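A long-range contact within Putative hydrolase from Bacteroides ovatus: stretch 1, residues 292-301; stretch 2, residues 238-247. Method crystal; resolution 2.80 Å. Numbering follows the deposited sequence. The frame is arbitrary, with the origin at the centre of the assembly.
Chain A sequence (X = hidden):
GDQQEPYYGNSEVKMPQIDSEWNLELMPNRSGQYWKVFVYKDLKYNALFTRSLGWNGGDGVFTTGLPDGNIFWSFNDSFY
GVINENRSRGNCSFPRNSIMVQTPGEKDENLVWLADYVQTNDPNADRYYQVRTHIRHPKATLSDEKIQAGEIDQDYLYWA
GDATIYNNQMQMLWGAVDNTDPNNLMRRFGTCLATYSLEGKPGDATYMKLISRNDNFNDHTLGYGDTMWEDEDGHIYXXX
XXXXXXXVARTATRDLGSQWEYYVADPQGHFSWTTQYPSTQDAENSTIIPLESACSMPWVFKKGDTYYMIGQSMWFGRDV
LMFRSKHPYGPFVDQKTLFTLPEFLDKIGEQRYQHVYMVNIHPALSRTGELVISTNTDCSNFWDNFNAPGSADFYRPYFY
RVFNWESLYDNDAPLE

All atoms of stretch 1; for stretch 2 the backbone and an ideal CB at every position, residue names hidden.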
# COMPACT_ATOMS: atom_id res chain seq x y z
N GLU A 292 -8.22 5.31 -23.03
CA GLU A 292 -7.30 6.43 -23.24
C GLU A 292 -6.61 6.82 -21.89
O GLU A 292 -5.85 7.79 -21.85
CB GLU A 292 -8.05 7.64 -23.88
CG GLU A 292 -9.53 7.77 -23.51
CD GLU A 292 -10.21 9.08 -23.83
OE1 GLU A 292 -9.63 9.91 -24.57
OE2 GLU A 292 -11.36 9.27 -23.35
N SER A 293 -6.86 6.04 -20.81
CA SER A 293 -6.29 6.26 -19.49
C SER A 293 -5.45 5.10 -19.09
O SER A 293 -5.68 3.97 -19.52
CB SER A 293 -7.39 6.45 -18.46
OG SER A 293 -8.12 7.64 -18.71
N ALA A 294 -4.51 5.38 -18.21
CA ALA A 294 -3.58 4.41 -17.67
C ALA A 294 -3.35 4.74 -16.23
O ALA A 294 -3.31 5.93 -15.89
CB ALA A 294 -2.28 4.46 -18.44
N CYS A 295 -3.28 3.75 -15.36
CA CYS A 295 -3.03 4.00 -13.95
C CYS A 295 -2.53 2.73 -13.26
O CYS A 295 -2.74 1.63 -13.79
CB CYS A 295 -4.28 4.58 -13.27
SG CYS A 295 -5.07 3.47 -12.07
N SER A 296 -1.87 2.88 -12.11
CA SER A 296 -1.36 1.75 -11.33
C SER A 296 -1.80 1.86 -9.87
O SER A 296 -2.00 2.96 -9.36
CB SER A 296 0.16 1.68 -11.42
OG SER A 296 0.75 2.81 -10.80
N MSE A 297 -1.94 0.70 -9.19
CA MSE A 297 -2.38 0.61 -7.81
C MSE A 297 -3.69 1.38 -7.61
O MSE A 297 -3.73 2.35 -6.86
CB MSE A 297 -1.27 1.09 -6.82
CG MSE A 297 -0.29 -0.00 -6.43
SE MSE A 297 -1.16 -1.54 -5.63
CE MSE A 297 0.22 -2.88 -5.92
N PRO A 298 -4.77 1.00 -8.33
CA PRO A 298 -6.04 1.73 -8.19
C PRO A 298 -6.70 1.44 -6.86
O PRO A 298 -6.84 0.28 -6.50
CB PRO A 298 -6.86 1.19 -9.35
CG PRO A 298 -6.38 -0.18 -9.53
CD PRO A 298 -4.90 -0.12 -9.28
N TRP A 299 -7.07 2.48 -6.11
CA TRP A 299 -7.74 2.36 -4.82
C TRP A 299 -9.13 2.81 -4.98
O TRP A 299 -9.33 3.99 -5.26
CB TRP A 299 -7.04 3.23 -3.78
CG TRP A 299 -5.73 2.68 -3.37
CD1 TRP A 299 -4.51 2.96 -3.91
CD2 TRP A 299 -5.52 1.66 -2.40
NE1 TRP A 299 -3.55 2.16 -3.35
CE2 TRP A 299 -4.14 1.36 -2.40
CE3 TRP A 299 -6.37 0.95 -1.54
CZ2 TRP A 299 -3.58 0.40 -1.53
CZ3 TRP A 299 -5.82 0.00 -0.69
CH2 TRP A 299 -4.45 -0.26 -0.69
N VAL A 300 -10.11 1.90 -4.81
CA VAL A 300 -11.53 2.25 -4.95
C VAL A 300 -12.19 2.37 -3.56
O VAL A 300 -11.85 1.64 -2.62
CB VAL A 300 -12.27 1.24 -5.85
CG1 VAL A 300 -13.78 1.48 -5.86
CG2 VAL A 300 -11.70 1.30 -7.27
N PHE A 301 -13.12 3.34 -3.45
CA PHE A 301 -13.93 3.61 -2.27
C PHE A 301 -15.22 4.36 -2.71
O PHE A 301 -15.24 4.93 -3.79
CB PHE A 301 -13.14 4.41 -1.22
CG PHE A 301 -12.89 5.84 -1.62
CD1 PHE A 301 -11.86 6.16 -2.49
CD2 PHE A 301 -13.71 6.87 -1.16
CE1 PHE A 301 -11.63 7.49 -2.88
CE2 PHE A 301 -13.48 8.19 -1.54
CZ PHE A 301 -12.44 8.49 -2.40
N UNK A 238 -12.11 -6.94 -5.70
CA UNK A 238 -10.68 -7.20 -5.78
C UNK A 238 -10.15 -6.64 -7.10
O UNK A 238 -10.63 -7.07 -8.14
CB UNK A 238 -10.39 -8.70 -5.66
N UNK A 239 -9.23 -5.67 -7.06
CA UNK A 239 -8.72 -5.04 -8.28
C UNK A 239 -7.30 -5.43 -8.59
O UNK A 239 -6.56 -5.90 -7.71
CB UNK A 239 -8.81 -3.52 -8.17
N UNK A 240 -6.89 -5.18 -9.83
CA UNK A 240 -5.52 -5.40 -10.30
C UNK A 240 -5.31 -4.61 -11.56
O UNK A 240 -6.28 -4.12 -12.15
CB UNK A 240 -5.24 -6.88 -10.54
N UNK A 241 -4.05 -4.49 -11.97
CA UNK A 241 -3.68 -3.87 -13.23
C UNK A 241 -2.74 -4.78 -13.96
O UNK A 241 -2.05 -5.60 -13.35
CB UNK A 241 -3.05 -2.49 -13.02
N UNK A 242 -2.76 -4.67 -15.28
CA UNK A 242 -1.88 -5.38 -16.21
C UNK A 242 -1.62 -4.42 -17.36
O UNK A 242 -2.58 -4.06 -18.05
CB UNK A 242 -2.49 -6.70 -16.70
N UNK A 243 -0.38 -3.90 -17.52
CA UNK A 243 -0.05 -2.89 -18.54
C UNK A 243 -0.96 -1.66 -18.40
O UNK A 243 -1.55 -1.18 -19.38
CB UNK A 243 -0.18 -3.49 -19.94
N UNK A 244 -1.09 -1.19 -17.14
CA UNK A 244 -1.87 -0.02 -16.73
C UNK A 244 -3.38 -0.08 -17.10
O UNK A 244 -4.03 0.96 -17.17
CB UNK A 244 -1.25 1.23 -17.36
N UNK A 245 -3.94 -1.30 -17.26
CA UNK A 245 -5.37 -1.52 -17.52
C UNK A 245 -5.92 -2.09 -16.25
O UNK A 245 -5.32 -3.03 -15.74
CB UNK A 245 -5.63 -2.44 -18.71
N UNK A 246 -7.01 -1.50 -15.70
CA UNK A 246 -7.58 -1.92 -14.40
C UNK A 246 -8.67 -2.95 -14.59
O UNK A 246 -9.70 -2.62 -15.17
CB UNK A 246 -8.14 -0.72 -13.64
N UNK A 247 -8.47 -4.17 -14.07
CA UNK A 247 -9.47 -5.25 -14.12
C UNK A 247 -10.01 -5.49 -12.71
O UNK A 247 -9.33 -5.16 -11.74
CB UNK A 247 -8.87 -6.53 -14.69

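Stretch 2 folds back on itself as a hairpin: the backbone of position 240 pairs with that of 247, that of 242 with that of 245, and a type I' turn spans 242 to 245. Strand 298-301 of stretch 1 runs at 154° to strand 238-242, with a closest axial approach of 7.8 Å, a spacing bridged by side chains rather than by backbone pairing.

At position 238 the ideal CB has nothing of stretch 1 within 5.5 Å, so this contact sets no preference; the residue is Leu238.

Position 239 points toward stretch 1, its ideal CB 4.3 Å from Pro298 CG, and Val300 also turns its side chain this way. The surface on offer is apolar, and a long aliphatic or an aromatic side chain could reach both residues. The residue is Tyr239, with chi1 in m. Val300 CG2 lies 3.9 Å from the centroid of the Tyr239 ring, 23° off the normal, a CH-pi contact over one face. Tyr239 CB packs 4.3 Å from Pro298 CG, while the hydroxyl is hydrogen-bonded elsewhere in the structure.

Position 240 points away, as the alternation of a strand requires, and stretch 1 does not discriminate there; it is Thr240.

Position 241 faces stretch 1 again. Its ideal CB is 4.2 Å from Cys295 O and 4.8 Å from Pro298 CD, leaving room for a small or branched side chain; Ser, Thr or Val would be reasonable. Thr241, with chi1 in p, sets CG2 3.8 Å from Pro298 CD and 3.5 Å from Cys295 O. Its OG1 stays 4.3 Å from Met297 N, too far for a hydrogen bond.

Positions 242 and 243 point away. The phi/psi of 56/47 at 243 is left-handed, which favours Gly, Asn or Asp. They are Ser242 and Asn243, whose backbone O accepts a hydrogen bond from the side chain of position 245.

Position 244 is also left-handed, at 58/25, so Gly or Asn would suit the backbone best. Its CB, however, lies sideways, 3.6 Å from Ala294 CB, and a larger side chain could extend along stretch 1. The residue is Tyr244, with chi1 in m. Its CB meets Ala294 CB at 3.6 Å, and the ring passes Ser296 obliquely, CE1 lying 4.2 Å from Ser296 CB. The backbone adds a weak hydrogen bond, Cys295 N to Tyr244 O at 3.4 Å, and CA-H...O contacts run both ways: Ala294 CA to Tyr244 O and Tyr244 CA to Cys295 O, each 3.5 Å.

Position 245 points away and finds nothing of stretch 1 within 5.5 Å of its ideal CB, so this contact sets no preference; the residue is Lys245, whose NZ donates to Asn243 O at 2.8 Å.

Position 246 points toward stretch 1, its ideal CB 4.5 Å from Pro298 CG and 5.4 Å from Cys295 SG. A medium apolar residue such as Val, Ile or Leu could bridge the two. Val246, with chi1 in t, does so: CG1 is 3.7 Å from Pro298 CG and CG2 3.9 Å from Cys295 SG.

Position 247 is out of reach and unconstrained by stretch 1; it is Ala247.

Stretch 2 238-247: LYTTSNYKVA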
# COMPACT_ATOMS: atom_id res chain seq x y z
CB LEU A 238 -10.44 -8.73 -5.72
CG LEU A 238 -11.27 -9.51 -4.71
CD1 LEU A 238 -11.45 -10.92 -5.17
CD2 LEU A 238 -10.65 -9.45 -3.36
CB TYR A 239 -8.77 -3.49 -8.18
CG TYR A 239 -10.12 -2.96 -7.80
CD1 TYR A 239 -10.53 -2.93 -6.47
CD2 TYR A 239 -11.03 -2.58 -8.78
CE1 TYR A 239 -11.82 -2.53 -6.13
CE2 TYR A 239 -12.31 -2.16 -8.44
CZ TYR A 239 -12.70 -2.13 -7.11
OH TYR A 239 -13.97 -1.74 -6.74
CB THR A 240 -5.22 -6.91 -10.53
OG1 THR A 240 -3.79 -7.10 -10.55
CG2 THR A 240 -5.89 -7.48 -11.80
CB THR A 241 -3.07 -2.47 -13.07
OG1 THR A 241 -2.03 -2.48 -12.10
CG2 THR A 241 -4.11 -1.42 -12.72
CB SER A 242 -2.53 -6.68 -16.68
OG SER A 242 -1.60 -7.51 -17.37
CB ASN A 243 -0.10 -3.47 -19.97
CG ASN A 243 1.12 -4.26 -20.29
OD1 ASN A 243 2.02 -3.78 -20.99
ND2 ASN A 243 1.19 -5.49 -19.78
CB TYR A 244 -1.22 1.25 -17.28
CG TYR A 244 0.23 1.39 -16.89
CD1 TYR A 244 0.59 1.83 -15.62
CD2 TYR A 244 1.25 1.02 -17.76
CE1 TYR A 244 1.92 1.92 -15.23
CE2 TYR A 244 2.59 1.11 -17.39
CZ TYR A 244 2.92 1.53 -16.11
OH TYR A 244 4.25 1.66 -15.73
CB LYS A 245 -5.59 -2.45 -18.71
CG LYS A 245 -5.42 -1.72 -20.03
CD LYS A 245 -4.87 -2.58 -21.15
CE LYS A 245 -4.19 -1.75 -22.22
NZ LYS A 245 -2.77 -1.43 -21.87
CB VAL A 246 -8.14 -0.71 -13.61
CG1 VAL A 246 -8.66 -1.14 -12.25
CG2 VAL A 246 -7.09 0.39 -13.47
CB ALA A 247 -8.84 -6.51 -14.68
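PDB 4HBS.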